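PDB 2YZQ: CBS domain-containing protein, which is of unknown function but binds S-adenosylmethionine through a pair of its four CBS domains, probably as a sensor or regulator. Local coordinates for residues S157-L169 with E253-L267. Sequence-based numbering, arbitrary orientation.
Sequences SMALPVVDSEGNL and EQLPVIRGEGDLIGL. With SAM (S-adenosylmethionine), chain B.
Gln254 has CG between its backbone N and carbonyl carbon (chi1 64°) and bends again at chi2, which lays its amide against Ala159; Met158, with CG anti to the carbonyl carbon (chi1 -65°) and an extended chi2, brings its sulfur to Glu253, and the bend at chi3 turns CE toward the ligand. The contact is the face-to-face packing of two CBS domains, the Bateman module. Strand 159-163 packs on the hairpin of strands 254-259 and 263-269, and S-adenosylmethionine sits at one end of the interface. SD of Met158 lies 3.3 Å from CD of Glu253, and CE of Met158 also touches the ligand's amino N. Glu253 OE2 accepts a hydrogen bond from the amino group N of the ligand at 2.7 Å, a pairing that probably favours the charged ammonium form. Gln254 touches both the ligand and the facing strand. Its backbone O accepts a hydrogen bond from the adenine N6, and its NE2 gives a weak bond to N7, 3.0 Å away. Its OE1 accepts from water 1, which in turn accepts from Met158 N. An alanine in place of Gln254 would probably leave adenine N7 without this donor, water 1 without one of its mates and a gap beside the Ala159 methyl. Asp177, Thr228 and Ile232 also hydrogen-bond the ligand. Further along, the packing is apolar. Pro161 CG meets Pro256 CG at 4.1 Å, and Pro161 CB rests on Leu264 CD2. Leu169 crosses Pro256 and Ile258 at about a right angle, touching both with CD2. At the hairpin turn the domains share a backbone bond. Water 2 bridges Gly167 O, Gly262 O and Leu264 N. Leu169 N donates to Gly262 O at 3.0 Å, nearly straight at 169° and in the carbonyl plane.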
ATOM      1  N   SER A 157      -4.899   0.716  -6.981  1.00 11.80           N
ATOM      2  CA  SER A 157      -4.804  -0.298  -5.942  1.00 11.42           C
ATOM      3  C   SER A 157      -3.835  -1.392  -6.363  1.00 11.39           C
ATOM      4  O   SER A 157      -3.601  -1.617  -7.552  1.00 11.97           O
ATOM      5  CB  SER A 157      -6.171  -0.930  -5.669  1.00 11.20           C
ATOM      6  OG  SER A 157      -6.067  -1.933  -4.668  1.00 11.89           O
ATOM      7  N   MET A 158      -3.267  -2.071  -5.375  1.00 11.46           N
ATOM      8  CA  MET A 158      -2.339  -3.153  -5.648  1.00 12.25           C
ATOM      9  C   MET A 158      -3.084  -4.407  -6.088  1.00 12.21           C
ATOM     10  O   MET A 158      -2.471  -5.350  -6.585  1.00 12.53           O
ATOM     11  CB  MET A 158      -1.515  -3.460  -4.400  1.00 14.87           C
ATOM     12  CG  MET A 158      -0.612  -2.320  -3.981  1.00 19.75           C
ATOM     13  SD  MET A 158       0.416  -2.807  -2.596  1.00 29.06           S
ATOM     14  CE  MET A 158       1.517  -3.942  -3.401  1.00 26.39           C
ATOM     15  N   ALA A 159      -4.403  -4.415  -5.921  1.00 12.09           N
ATOM     16  CA  ALA A 159      -5.188  -5.582  -6.304  1.00 11.23           C
ATOM     17  C   ALA A 159      -6.479  -5.246  -7.025  1.00 11.51           C
ATOM     18  O   ALA A 159      -7.036  -4.160  -6.858  1.00 11.71           O
ATOM     19  CB  ALA A 159      -5.508  -6.418  -5.074  1.00 10.39           C
ATOM     20  N   LEU A 160      -6.947  -6.202  -7.818  1.00 10.38           N
ATOM     21  CA  LEU A 160      -8.192  -6.066  -8.555  1.00  9.94           C
ATOM     22  C   LEU A 160      -9.243  -7.023  -8.013  1.00 11.36           C
ATOM     23  O   LEU A 160      -9.040  -8.238  -8.026  1.00 11.30           O
ATOM     24  CB  LEU A 160      -8.003  -6.413 -10.034  1.00 10.52           C
ATOM     25  CG  LEU A 160      -7.132  -5.554 -10.941  1.00 10.05           C
ATOM     26  CD1 LEU A 160      -6.921  -6.258 -12.277  1.00 11.28           C
ATOM     27  CD2 LEU A 160      -7.811  -4.211 -11.143  1.00 14.53           C
ATOM     28  N   PRO A 161     -10.361  -6.497  -7.496  1.00 11.56           N
ATOM     29  CA  PRO A 161     -11.389  -7.417  -7.004  1.00  9.84           C
ATOM     30  C   PRO A 161     -11.888  -8.102  -8.280  1.00 11.08           C
ATOM     31  O   PRO A 161     -11.947  -7.468  -9.336  1.00 11.24           O
ATOM     32  CB  PRO A 161     -12.450  -6.478  -6.428  1.00 10.58           C
ATOM     33  CG  PRO A 161     -11.644  -5.302  -5.958  1.00 11.56           C
ATOM     34  CD  PRO A 161     -10.652  -5.109  -7.088  1.00 11.92           C
ATOM     35  N   VAL A 162     -12.234  -9.380  -8.196  1.00 10.12           N
ATOM     36  CA  VAL A 162     -12.713 -10.112  -9.368  1.00  9.82           C
ATOM     37  C   VAL A 162     -14.201 -10.406  -9.223  1.00 10.50           C
ATOM     38  O   VAL A 162     -14.660 -10.783  -8.149  1.00 12.20           O
ATOM     39  CB  VAL A 162     -11.948 -11.447  -9.533  1.00 10.09           C
ATOM     40  CG1 VAL A 162     -12.415 -12.160 -10.783  1.00 10.39           C
ATOM     41  CG2 VAL A 162     -10.450 -11.185  -9.599  1.00 11.49           C
ATOM     42  N   VAL A 163     -14.948 -10.236 -10.307  1.00  9.77           N
ATOM     43  CA  VAL A 163     -16.387 -10.474 -10.269  1.00 11.30           C
ATOM     44  C   VAL A 163     -16.833 -11.508 -11.292  1.00 10.99           C
ATOM     45  O   VAL A 163     -16.112 -11.800 -12.246  1.00 11.99           O
ATOM     46  CB  VAL A 163     -17.166  -9.159 -10.530  1.00 10.32           C
ATOM     47  CG1 VAL A 163     -16.819  -8.133  -9.459  1.00 10.64           C
ATOM     48  CG2 VAL A 163     -16.828  -8.617 -11.915  1.00 11.38           C
ATOM     49  N   ASP A 164     -18.014 -12.081 -11.077  1.00 11.55           N
ATOM     50  CA  ASP A 164     -18.531 -13.045 -12.035  1.00 12.62           C
ATOM     51  C   ASP A 164     -19.261 -12.291 -13.146  1.00 13.92           C
ATOM     52  O   ASP A 164     -19.250 -11.057 -13.186  1.00 13.15           O
ATOM     53  CB  ASP A 164     -19.452 -14.080 -11.363  1.00 13.63           C
ATOM     54  CG  ASP A 164     -20.681 -13.466 -10.711  1.00 13.48           C
ATOM     55  OD1 ASP A 164     -21.050 -12.317 -11.023  1.00 13.01           O
ATOM     56  OD2 ASP A 164     -21.302 -14.169  -9.880  1.00 16.80           O
ATOM     57  N   SER A 165     -19.892 -13.031 -14.051  1.00 14.65           N
ATOM     58  CA  SER A 165     -20.582 -12.421 -15.180  1.00 15.29           C
ATOM     59  C   SER A 165     -21.733 -11.496 -14.792  1.00 15.88           C
ATOM     60  O   SER A 165     -22.192 -10.707 -15.614  1.00 16.28           O
ATOM     61  CB  SER A 165     -21.091 -13.513 -16.125  1.00 16.88           C
ATOM     62  OG  SER A 165     -22.056 -14.327 -15.484  1.00 19.87           O
ATOM     63  N   GLU A 166     -22.191 -11.591 -13.546  1.00 16.83           N
ATOM     64  CA  GLU A 166     -23.291 -10.758 -13.074  1.00 17.46           C
ATOM     65  C   GLU A 166     -22.846  -9.618 -12.160  1.00 17.38           C
ATOM     66  O   GLU A 166     -23.675  -8.877 -11.630  1.00 17.83           O
ATOM     67  CB  GLU A 166     -24.334 -11.616 -12.356  1.00 21.32           C
ATOM     68  CG  GLU A 166     -25.126 -12.516 -13.287  1.00 28.04           C
ATOM     69  CD  GLU A 166     -26.295 -13.176 -12.590  1.00 32.51           C
ATOM     70  OE1 GLU A 166     -26.057 -14.005 -11.688  1.00 34.39           O
ATOM     71  OE2 GLU A 166     -27.452 -12.858 -12.939  1.00 37.21           O
ATOM     72  N   GLY A 167     -21.538  -9.487 -11.972  1.00 14.61           N
ATOM     73  CA  GLY A 167     -21.020  -8.413 -11.143  1.00 14.02           C
ATOM     74  C   GLY A 167     -20.807  -8.747  -9.681  1.00 13.67           C
ATOM     75  O   GLY A 167     -20.406  -7.880  -8.910  1.00 13.96           O
ATOM     76  N   ASN A 168     -21.077  -9.992  -9.294  1.00 12.67           N
ATOM     77  CA  ASN A 168     -20.890 -10.418  -7.907  1.00 14.20           C
ATOM     78  C   ASN A 168     -19.407 -10.640  -7.612  1.00 12.25           C
ATOM     79  O   ASN A 168     -18.670 -11.142  -8.458  1.00 12.92           O
ATOM     80  CB  ASN A 168     -21.635 -11.731  -7.642  1.00 15.14           C
ATOM     81  CG  ASN A 168     -23.118 -11.636  -7.942  1.00 17.10           C
ATOM     82  OD1 ASN A 168     -23.835 -10.835  -7.343  1.00 19.48           O
ATOM     83  ND2 ASN A 168     -23.586 -12.457  -8.876  1.00 19.32           N
ATOM     84  N   LEU A 169     -18.979 -10.287  -6.403  1.00 12.88           N
ATOM     85  CA  LEU A 169     -17.586 -10.467  -5.999  1.00 12.88           C
ATOM     86  C   LEU A 169     -17.278 -11.956  -5.806  1.00 13.37           C
ATOM     87  O   LEU A 169     -17.936 -12.629  -5.007  1.00 14.66           O
ATOM     88  CB  LEU A 169     -17.318  -9.712  -4.690  1.00 14.07           C
ATOM     89  CG  LEU A 169     -15.893  -9.800  -4.136  1.00 12.32           C
ATOM     90  CD1 LEU A 169     -14.936  -9.061  -5.062  1.00 11.02           C
ATOM     91  CD2 LEU A 169     -15.847  -9.193  -2.738  1.00 14.44           C
ATOM     92  N   GLU A 253      -2.894  -5.099   1.365  1.00 11.85           N
ATOM     93  CA  GLU A 253      -2.988  -3.644   1.351  1.00 10.26           C
ATOM     94  C   GLU A 253      -4.374  -3.079   1.056  1.00  9.83           C
ATOM     95  O   GLU A 253      -4.546  -1.861   1.025  1.00 10.90           O
ATOM     96  CB  GLU A 253      -1.991  -3.075   0.337  1.00 11.62           C
ATOM     97  CG  GLU A 253      -0.529  -3.420   0.633  1.00 13.10           C
ATOM     98  CD  GLU A 253      -0.065  -4.727   0.004  1.00 16.92           C
ATOM     99  OE1 GLU A 253      -0.910  -5.555  -0.407  1.00 16.10           O
ATOM    100  OE2 GLU A 253       1.165  -4.932  -0.067  1.00 20.51           O
ATOM    101  N   GLN A 254      -5.358  -3.947   0.845  1.00  9.83           N
ATOM    102  CA  GLN A 254      -6.701  -3.468   0.539  1.00  9.84           C
ATOM    103  C   GLN A 254      -7.792  -4.502   0.767  1.00  9.67           C
ATOM    104  O   GLN A 254      -7.578  -5.700   0.576  1.00 10.33           O
ATOM    105  CB  GLN A 254      -6.778  -3.013  -0.920  1.00 11.59           C
ATOM    106  CG  GLN A 254      -6.563  -4.139  -1.934  1.00 12.38           C
ATOM    107  CD  GLN A 254      -5.137  -4.650  -1.949  1.00 10.03           C
ATOM    108  OE1 GLN A 254      -4.200  -3.891  -2.193  1.00 10.99           O
ATOM    109  NE2 GLN A 254      -4.967  -5.949  -1.701  1.00 10.13           N
ATOM    110  N   LEU A 255      -8.966  -4.022   1.169  1.00  8.96           N
ATOM    111  CA  LEU A 255     -10.123  -4.884   1.386  1.00 10.74           C
ATOM    112  C   LEU A 255     -11.313  -4.357   0.609  1.00 10.69           C
ATOM    113  O   LEU A 255     -11.662  -3.183   0.723  1.00 10.38           O
ATOM    114  CB  LEU A 255     -10.538  -4.937   2.861  1.00 12.50           C
ATOM    115  CG  LEU A 255      -9.740  -5.738   3.892  1.00 15.61           C
ATOM    116  CD1 LEU A 255      -8.356  -5.155   4.054  1.00 17.05           C
ATOM    117  CD2 LEU A 255     -10.488  -5.723   5.221  1.00 15.58           C
ATOM    118  N   PRO A 256     -11.929  -5.203  -0.223  1.00 11.06           N
ATOM    119  CA  PRO A 256     -13.096  -4.720  -0.962  1.00 10.77           C
ATOM    120  C   PRO A 256     -14.157  -4.344   0.077  1.00 10.48           C
ATOM    121  O   PRO A 256     -14.267  -4.991   1.119  1.00 10.67           O
ATOM    122  CB  PRO A 256     -13.515  -5.941  -1.767  1.00 10.42           C
ATOM    123  CG  PRO A 256     -12.204  -6.593  -2.087  1.00 10.21           C
ATOM    124  CD  PRO A 256     -11.444  -6.483  -0.775  1.00 11.27           C
ATOM    125  N   VAL A 257     -14.920  -3.290  -0.189  1.00  9.23           N
ATOM    126  CA  VAL A 257     -15.978  -2.871   0.722  1.00  9.31           C
ATOM    127  C   VAL A 257     -17.268  -3.392   0.112  1.00 11.73           C
ATOM    128  O   VAL A 257     -17.533  -3.153  -1.062  1.00 11.63           O
ATOM    129  CB  VAL A 257     -16.047  -1.334   0.830  1.00 10.22           C
ATOM    130  CG1 VAL A 257     -17.226  -0.918   1.727  1.00 10.99           C
ATOM    131  CG2 VAL A 257     -14.729  -0.809   1.391  1.00 10.43           C
ATOM    132  N   ILE A 258     -18.058  -4.110   0.903  1.00 11.13           N
ATOM    133  CA  ILE A 258     -19.301  -4.678   0.396  1.00 12.29           C
ATOM    134  C   ILE A 258     -20.514  -4.472   1.284  1.00 14.48           C
ATOM    135  O   ILE A 258     -20.425  -3.966   2.406  1.00 14.03           O
ATOM    136  CB  ILE A 258     -19.182  -6.206   0.208  1.00 13.34           C
ATOM    137  CG1 ILE A 258     -19.078  -6.886   1.580  1.00 14.25           C
ATOM    138  CG2 ILE A 258     -17.963  -6.536  -0.643  1.00 13.79           C
ATOM    139  CD1 ILE A 258     -19.258  -8.393   1.557  1.00 16.84           C
ATOM    140  N   ARG A 259     -21.652  -4.893   0.743  1.00 15.99           N
ATOM    141  CA  ARG A 259     -22.931  -4.883   1.432  1.00 19.25           C
ATOM    142  C   ARG A 259     -23.429  -6.290   1.105  1.00 19.29           C
ATOM    143  O   ARG A 259     -22.938  -6.910   0.158  1.00 18.04           O
ATOM    144  CB  ARG A 259     -23.880  -3.832   0.847  1.00 22.83           C
ATOM    145  CG  ARG A 259     -24.424  -4.179  -0.529  1.00 27.98           C
ATOM    146  CD  ARG A 259     -25.516  -3.216  -0.973  1.00 35.07           C
ATOM    147  NE  ARG A 259     -24.998  -1.886  -1.275  1.00 39.29           N
ATOM    148  CZ  ARG A 259     -25.730  -0.897  -1.776  1.00 41.59           C
ATOM    149  NH1 ARG A 259     -27.017  -1.085  -2.035  1.00 44.12           N
ATOM    150  NH2 ARG A 259     -25.175   0.282  -2.022  1.00 43.19           N
ATOM    151  N   GLY A 260     -24.377  -6.808   1.876  1.00 21.38           N
ATOM    152  CA  GLY A 260     -24.868  -8.147   1.603  1.00 22.30           C
ATOM    153  C   GLY A 260     -23.768  -9.187   1.718  1.00 22.83           C
ATOM    154  O   GLY A 260     -22.929  -9.109   2.615  1.00 22.84           O
ATOM    155  N   GLU A 261     -23.753 -10.157   0.810  1.00 23.52           N
ATOM    156  CA  GLU A 261     -22.739 -11.207   0.844  1.00 23.53           C
ATOM    157  C   GLU A 261     -21.562 -10.968  -0.097  1.00 21.91           C
ATOM    158  O   GLU A 261     -20.443 -11.392   0.185  1.00 23.90           O
ATOM    159  CB  GLU A 261     -23.374 -12.566   0.530  1.00 27.15           C
ATOM    160  CG  GLU A 261     -24.329 -13.057   1.606  1.00 31.28           C
ATOM    161  CD  GLU A 261     -24.911 -14.421   1.299  1.00 34.08           C
ATOM    162  OE1 GLU A 261     -25.657 -14.951   2.149  1.00 36.23           O
ATOM    163  OE2 GLU A 261     -24.623 -14.965   0.211  1.00 36.94           O
ATOM    164  N   GLY A 262     -21.814 -10.291  -1.213  1.00 19.73           N
ATOM    165  CA  GLY A 262     -20.745 -10.026  -2.162  1.00 18.21           C
ATOM    166  C   GLY A 262     -21.060  -8.880  -3.105  1.00 16.29           C
ATOM    167  O   GLY A 262     -20.647  -8.889  -4.267  1.00 16.62           O
ATOM    168  N   ASP A 263     -21.788  -7.891  -2.598  1.00 16.52           N
ATOM    169  CA  ASP A 263     -22.175  -6.721  -3.387  1.00 16.27           C
ATOM    170  C   ASP A 263     -21.111  -5.650  -3.200  1.00 13.84           C
ATOM    171  O   ASP A 263     -21.093  -4.946  -2.193  1.00 13.17           O
ATOM    172  CB  ASP A 263     -23.534  -6.207  -2.911  1.00 17.38           C
ATOM    173  CG  ASP A 263     -24.055  -5.045  -3.742  1.00 20.68           C
ATOM    174  OD1 ASP A 263     -23.324  -4.541  -4.619  1.00 21.02           O
ATOM    175  OD2 ASP A 263     -25.210  -4.631  -3.507  1.00 23.40           O
ATOM    176  N   LEU A 264     -20.227  -5.544  -4.185  1.00 13.20           N
ATOM    177  CA  LEU A 264     -19.117  -4.598  -4.151  1.00 11.94           C
ATOM    178  C   LEU A 264     -19.559  -3.145  -4.299  1.00 12.09           C
ATOM    179  O   LEU A 264     -20.201  -2.780  -5.284  1.00 12.55           O
ATOM    180  CB  LEU A 264     -18.125  -4.950  -5.259  1.00 14.04           C
ATOM    181  CG  LEU A 264     -16.786  -4.218  -5.294  1.00 15.15           C
ATOM    182  CD1 LEU A 264     -16.018  -4.514  -4.009  1.00 13.52           C
ATOM    183  CD2 LEU A 264     -15.987  -4.671  -6.511  1.00 15.34           C
ATOM    184  N   ILE A 265     -19.184  -2.316  -3.328  1.00 10.73           N
ATOM    185  CA  ILE A 265     -19.546  -0.902  -3.355  1.00 10.51           C
ATOM    186  C   ILE A 265     -18.349   0.020  -3.160  1.00 12.28           C
ATOM    187  O   ILE A 265     -18.489   1.242  -3.177  1.00 12.24           O
ATOM    188  CB  ILE A 265     -20.607  -0.576  -2.277  1.00 11.02           C
ATOM    189  CG1 ILE A 265     -20.050  -0.845  -0.873  1.00 10.48           C
ATOM    190  CG2 ILE A 265     -21.860  -1.408  -2.528  1.00 12.33           C
ATOM    191  CD1 ILE A 265     -21.020  -0.502   0.255  1.00 13.01           C
ATOM    192  N   GLY A 266     -17.168  -0.562  -2.988  1.00 10.90           N
ATOM    193  CA  GLY A 266     -15.985   0.256  -2.796  1.00 12.28           C
ATOM    194  C   GLY A 266     -14.750  -0.549  -2.449  1.00 10.91           C
ATOM    195  O   GLY A 266     -14.747  -1.775  -2.536  1.00 10.71           O
ATOM    196  N   LEU A 267     -13.699   0.151  -2.037  1.00 11.26           N
ATOM    197  CA  LEU A 267     -12.448  -0.500  -1.682  1.00 11.02           C
ATOM    198  C   LEU A 267     -11.748   0.338  -0.627  1.00 10.50           C
ATOM    199  O   LEU A 267     -11.673   1.558  -0.757  1.00 11.52           O
ATOM    200  CB  LEU A 267     -11.550  -0.602  -2.921  1.00 11.15           C
ATOM    201  CG  LEU A 267     -10.193  -1.300  -2.764  1.00 10.14           C
ATOM    202  CD1 LEU A 267     -10.422  -2.797  -2.585  1.00 11.13           C
ATOM    203  CD2 LEU A 267      -9.324  -1.038  -3.985  1.00 12.76           C
TER
HETATM  204  N   SAM B6075       2.393  -6.513  -1.833  1.00 21.74           N
HETATM  205  CA  SAM B6075       2.486  -7.758  -1.055  1.00 22.95           C
HETATM  206  C   SAM B6075       3.663  -8.583  -1.543  1.00 22.98           C
HETATM  207  O   SAM B6075       4.079  -9.513  -0.871  1.00 26.70           O
HETATM  208  OXT SAM B6075       4.196  -8.322  -2.607  1.00 24.18           O
HETATM  209  CB  SAM B6075       1.178  -8.545  -1.212  1.00 20.96           C
HETATM  210  CG  SAM B6075       1.042  -9.563  -0.078  1.00 19.17           C
HETATM  211  SD  SAM B6075      -0.621 -10.296  -0.089  1.00 16.27           S
HETATM  212  CE  SAM B6075      -0.360 -11.608   1.152  1.00 17.89           C
HETATM  213  C5' SAM B6075      -0.744 -11.168  -1.667  1.00 14.16           C
HETATM  214  C4' SAM B6075      -1.910 -12.157  -1.606  1.00 13.73           C
HETATM  215  O4' SAM B6075      -3.021 -11.560  -0.894  1.00 14.03           O
HETATM  216  C3' SAM B6075      -2.414 -12.528  -3.008  1.00 13.44           C
HETATM  217  O3' SAM B6075      -2.663 -13.942  -3.066  1.00 14.10           O
HETATM  218  C2' SAM B6075      -3.704 -11.707  -3.138  1.00 12.85           C
HETATM  219  O2' SAM B6075      -4.611 -12.288  -4.080  1.00 12.71           O
HETATM  220  C1' SAM B6075      -4.206 -11.738  -1.687  1.00 12.48           C
HETATM  221  N9  SAM B6075      -5.159 -10.670  -1.378  1.00 12.40           N
HETATM  222  C8  SAM B6075      -5.047  -9.320  -1.621  1.00 13.61           C
HETATM  223  N7  SAM B6075      -6.056  -8.693  -1.076  1.00 11.74           N
HETATM  224  C5  SAM B6075      -6.925  -9.610  -0.573  1.00 12.07           C
HETATM  225  C6  SAM B6075      -8.207  -9.574   0.043  1.00 12.08           C
HETATM  226  N6  SAM B6075      -8.870  -8.378   0.234  1.00 12.11           N
HETATM  227  N1  SAM B6075      -8.774 -10.732   0.441  1.00 12.47           N
HETATM  228  C2  SAM B6075      -8.190 -11.915   0.222  1.00 12.99           C
HETATM  229  N3  SAM B6075      -6.978 -11.997  -0.321  1.00 10.75           N
HETATM  230  C4  SAM B6075      -6.335 -10.885  -0.754  1.00 11.23           C
HETATM  231  O   HOH W   1      -4.164  -1.296  -2.673  1.00 11.54           O
HETATM  232  O   HOH W   2     -20.979  -6.934  -6.550  1.00 26.02           O